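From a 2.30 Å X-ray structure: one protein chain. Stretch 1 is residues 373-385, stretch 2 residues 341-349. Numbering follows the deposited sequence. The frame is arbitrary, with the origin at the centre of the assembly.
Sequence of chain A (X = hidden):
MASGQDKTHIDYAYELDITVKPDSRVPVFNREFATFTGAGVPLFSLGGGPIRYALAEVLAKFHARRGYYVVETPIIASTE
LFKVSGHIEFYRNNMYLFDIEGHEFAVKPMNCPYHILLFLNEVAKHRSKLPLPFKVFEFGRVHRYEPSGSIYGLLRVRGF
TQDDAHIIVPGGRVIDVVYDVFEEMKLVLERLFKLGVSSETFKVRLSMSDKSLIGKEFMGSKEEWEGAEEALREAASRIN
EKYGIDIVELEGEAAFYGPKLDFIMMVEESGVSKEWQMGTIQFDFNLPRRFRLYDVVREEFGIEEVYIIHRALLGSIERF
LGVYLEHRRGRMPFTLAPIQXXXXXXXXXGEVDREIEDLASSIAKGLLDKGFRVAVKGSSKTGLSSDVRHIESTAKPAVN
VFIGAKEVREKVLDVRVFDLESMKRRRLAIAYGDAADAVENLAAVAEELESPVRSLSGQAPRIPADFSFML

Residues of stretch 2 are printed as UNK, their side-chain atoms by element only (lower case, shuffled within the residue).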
# COMPACT_ATOMS: atom_id res chain seq x y z
N ARG A 373 -10.22 -14.59 -2.93
CA ARG A 373 -11.30 -13.87 -3.63
C ARG A 373 -12.22 -14.87 -4.38
O ARG A 373 -11.77 -15.57 -5.31
CB ARG A 373 -10.74 -12.78 -4.53
CG ARG A 373 -10.11 -11.58 -3.71
CD ARG A 373 -9.60 -10.46 -4.57
NE ARG A 373 -8.56 -10.86 -5.50
CZ ARG A 373 -7.26 -10.95 -5.20
NH1 ARG A 373 -6.83 -10.65 -3.97
NH2 ARG A 373 -6.37 -11.31 -6.14
N VAL A 374 -13.49 -14.92 -3.96
CA VAL A 374 -14.42 -15.99 -4.32
C VAL A 374 -15.69 -15.39 -4.99
O VAL A 374 -16.19 -14.32 -4.58
CB VAL A 374 -14.80 -16.88 -3.06
CG1 VAL A 374 -15.65 -18.14 -3.48
CG2 VAL A 374 -13.54 -17.36 -2.34
N ALA A 375 -16.17 -16.03 -6.06
CA ALA A 375 -17.49 -15.73 -6.61
C ALA A 375 -18.26 -17.05 -6.77
O ALA A 375 -17.74 -18.01 -7.35
CB ALA A 375 -17.34 -15.00 -7.94
N VAL A 376 -19.48 -17.12 -6.24
CA VAL A 376 -20.36 -18.30 -6.42
C VAL A 376 -21.31 -17.98 -7.53
O VAL A 376 -21.84 -16.88 -7.59
CB VAL A 376 -21.17 -18.59 -5.17
CG1 VAL A 376 -22.16 -19.78 -5.44
CG2 VAL A 376 -20.27 -18.92 -4.04
N LYS A 377 -21.49 -18.94 -8.44
CA LYS A 377 -22.48 -18.80 -9.50
C LYS A 377 -23.50 -19.98 -9.39
O LYS A 377 -23.11 -21.12 -9.32
CB LYS A 377 -21.78 -18.79 -10.87
CG LYS A 377 -22.69 -18.73 -12.13
CD LYS A 377 -23.64 -17.50 -12.14
CE LYS A 377 -24.61 -17.63 -13.31
NZ LYS A 377 -25.36 -16.37 -13.59
N GLY A 378 -24.78 -19.67 -9.30
CA GLY A 378 -25.85 -20.66 -9.36
C GLY A 378 -26.14 -20.99 -10.81
O GLY A 378 -26.53 -20.13 -11.58
N SER A 379 -25.91 -22.22 -11.22
CA SER A 379 -26.10 -22.58 -12.64
C SER A 379 -27.00 -23.80 -12.70
O SER A 379 -27.66 -24.12 -11.72
CB SER A 379 -24.74 -22.83 -13.31
OG SER A 379 -24.88 -22.91 -14.73
N SER A 380 -27.02 -24.50 -13.83
CA SER A 380 -27.93 -25.61 -14.05
C SER A 380 -27.34 -26.47 -15.15
O SER A 380 -26.43 -26.01 -15.84
CB SER A 380 -29.36 -25.10 -14.38
OG SER A 380 -29.48 -24.67 -15.72
N LYS A 381 -27.81 -27.72 -15.29
CA LYS A 381 -27.36 -28.62 -16.35
C LYS A 381 -27.58 -28.00 -17.74
O LYS A 381 -26.69 -28.03 -18.59
CB LYS A 381 -28.09 -29.96 -16.31
CG LYS A 381 -27.84 -30.85 -15.08
CD LYS A 381 -28.36 -32.30 -15.29
CE LYS A 381 -27.25 -33.22 -15.83
NZ LYS A 381 -27.73 -34.63 -16.15
N THR A 382 -28.75 -27.45 -17.98
CA THR A 382 -29.02 -26.82 -19.30
C THR A 382 -28.40 -25.41 -19.47
O THR A 382 -27.97 -25.08 -20.57
CB THR A 382 -30.49 -26.80 -19.62
OG1 THR A 382 -31.16 -25.96 -18.69
CG2 THR A 382 -31.05 -28.22 -19.50
N GLY A 383 -28.35 -24.63 -18.39
CA GLY A 383 -27.72 -23.30 -18.39
C GLY A 383 -26.18 -23.31 -18.44
O GLY A 383 -25.58 -22.32 -18.89
N LEU A 384 -25.54 -24.41 -18.04
CA LEU A 384 -24.08 -24.43 -17.80
C LEU A 384 -23.25 -23.84 -18.92
O LEU A 384 -22.42 -22.99 -18.71
CB LEU A 384 -23.55 -25.84 -17.44
CG LEU A 384 -22.10 -25.83 -16.91
CD1 LEU A 384 -21.92 -25.05 -15.59
CD2 LEU A 384 -21.55 -27.24 -16.83
N SER A 385 -23.50 -24.31 -20.13
CA SER A 385 -22.66 -23.98 -21.26
C SER A 385 -22.65 -22.49 -21.54
O SER A 385 -21.60 -21.93 -21.80
CB SER A 385 -23.13 -24.76 -22.48
OG SER A 385 -22.50 -24.29 -23.66
N UNK A 341 -11.25 -17.89 -7.12
CA UNK A 341 -11.99 -19.15 -7.27
C UNK A 341 -13.38 -18.78 -7.67
O UNK A 341 -14.03 -18.04 -6.93
c UNK A 341 -10.45 -21.84 -6.11
c UNK A 341 -12.08 -19.93 -5.94
c UNK A 341 -9.24 -22.46 -5.77
c UNK A 341 -9.91 -19.99 -4.66
c UNK A 341 -8.70 -20.60 -4.32
c UNK A 341 -8.36 -21.85 -4.84
c UNK A 341 -10.80 -20.61 -5.55
N UNK A 342 -13.85 -19.29 -8.82
CA UNK A 342 -15.28 -19.20 -9.12
C UNK A 342 -15.87 -20.58 -8.76
O UNK A 342 -15.37 -21.61 -9.26
c UNK A 342 -15.54 -18.86 -10.57
N UNK A 343 -16.87 -20.59 -7.89
CA UNK A 343 -17.51 -21.82 -7.43
C UNK A 343 -18.89 -21.88 -8.10
O UNK A 343 -19.75 -21.01 -7.86
c UNK A 343 -17.66 -21.84 -5.86
c UNK A 343 -16.26 -21.74 -5.14
c UNK A 343 -18.37 -23.10 -5.40
N UNK A 344 -19.06 -22.87 -8.97
CA UNK A 344 -20.20 -22.97 -9.89
C UNK A 344 -21.07 -24.19 -9.54
O UNK A 344 -20.64 -25.34 -9.68
c UNK A 344 -19.73 -22.98 -11.37
c UNK A 344 -18.93 -21.70 -11.67
c UNK A 344 -20.94 -23.01 -12.34
c UNK A 344 -17.80 -21.85 -12.60
N UNK A 345 -22.28 -23.91 -9.05
CA UNK A 345 -23.16 -24.95 -8.55
C UNK A 345 -24.04 -25.40 -9.73
O UNK A 345 -24.86 -24.63 -10.21
c UNK A 345 -24.01 -24.39 -7.38
N UNK A 346 -23.85 -26.63 -10.22
CA UNK A 346 -24.64 -27.05 -11.39
C UNK A 346 -25.92 -27.78 -10.94
O UNK A 346 -25.92 -29.00 -10.69
c UNK A 346 -24.62 -28.08 -13.66
c UNK A 346 -23.83 -27.88 -12.34
c UNK A 346 -22.40 -27.24 -12.58
N UNK A 347 -26.99 -27.01 -10.77
CA UNK A 347 -28.22 -27.56 -10.20
C UNK A 347 -28.97 -28.43 -11.22
O UNK A 347 -28.82 -28.25 -12.43
c UNK A 347 -29.10 -26.45 -9.64
n UNK A 347 -29.13 -24.42 -5.19
c UNK A 347 -28.20 -24.52 -6.41
c UNK A 347 -28.91 -24.77 -7.78
c UNK A 347 -28.80 -26.22 -8.18
N UNK A 348 -29.75 -29.37 -10.70
CA UNK A 348 -30.37 -30.42 -11.51
C UNK A 348 -31.89 -30.33 -11.48
O UNK A 348 -32.54 -30.82 -12.39
c UNK A 348 -28.40 -31.98 -11.07
o UNK A 348 -30.38 -32.12 -9.72
c UNK A 348 -29.92 -31.85 -11.05
N UNK A 349 -32.45 -29.70 -10.46
CA UNK A 349 -33.89 -29.72 -10.23
C UNK A 349 -34.33 -30.78 -9.22
O UNK A 349 -35.44 -30.69 -8.63

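Position 341 carries seven side-chain carbons, one leading into a six-membered ring, whose end leads away from stretch 1. Its backbone N donates to Arg 373 O (3.0 Å) and its O accepts from Ala 375 N (3.1 Å). A ring of six carbons without a hydroxyl is phenylalanine, Phe 341.

At position 342 a single carbon follows CA, on the same face of the sheet as Ala 375. The CA lies 3.3 Å from Ala 375 O in a CA-H...O contact. One carbon alone makes this Ala 342.

Position 343 has three carbons, the first carrying two others, on the face shared with Val 374 and Val 376. The atoms fit valine. In Val 343, CG2 packs 4.0 Å from Val 374 CG1, and CB lies 4.3 Å from Val 376 CG2. Both its backbone bonds go to the same strand, N donating to Ala 375 O and O accepting from Lys 377 N, each at 2.8 Å.

Four carbons at position 344, forked at the first with one arm two carbons long, identify isoleucine. Ile 344 CG2 lies 3.9 Å from Ser 379 CB and 4.0 Å from Leu 384 CD1.

Position 345 again has one carbon, opposite Gly 378 in the register, and is Ala 345. Its N donates to Lys 377 O (2.9 Å), and its O accepts from Ser 379 N (2.8 Å).

Position 346 shows three carbons, two borne on the first: valine. Val 346 CG2 meets Leu 384 CD1 at 3.8 Å, while CG1 lies 3.6 Å from Lys 381 N.

At position 347 four carbons in a row end in nitrogen, which defines Lys 347. The amine is hydrogen-bonded elsewhere in the structure; toward stretch 1 the backbone does the bonding, N to Ser 379 O and O from Lys 381 N, both 3.1 Å.

Position 348 has one carbon bearing an oxygen and a carbon, hence Thr 348; its CG2 lies 4.2 Å from Lys 381 CG. Position 349 has no side-chain atoms and no contact with stretch 1. It is Gly 349, whose phi of 97° would jam a CB against the preceding carbonyl.

The contact is a parallel strand pair in which the odd-numbered residues from Phe 341 to Lys 347 each donate and accept one backbone hydrogen bond, eight in all. Side chains alternate between the two faces. Beyond the strand, a weak bond from Leu 384 N to Ser 380 O (2.9 Å) accompanies the turn, and Leu 384 packs onto Ile 344 and Val 346, adding an apolar contact to the backbone ladder.

Stretch 2 341-349: FAVIAVKTG
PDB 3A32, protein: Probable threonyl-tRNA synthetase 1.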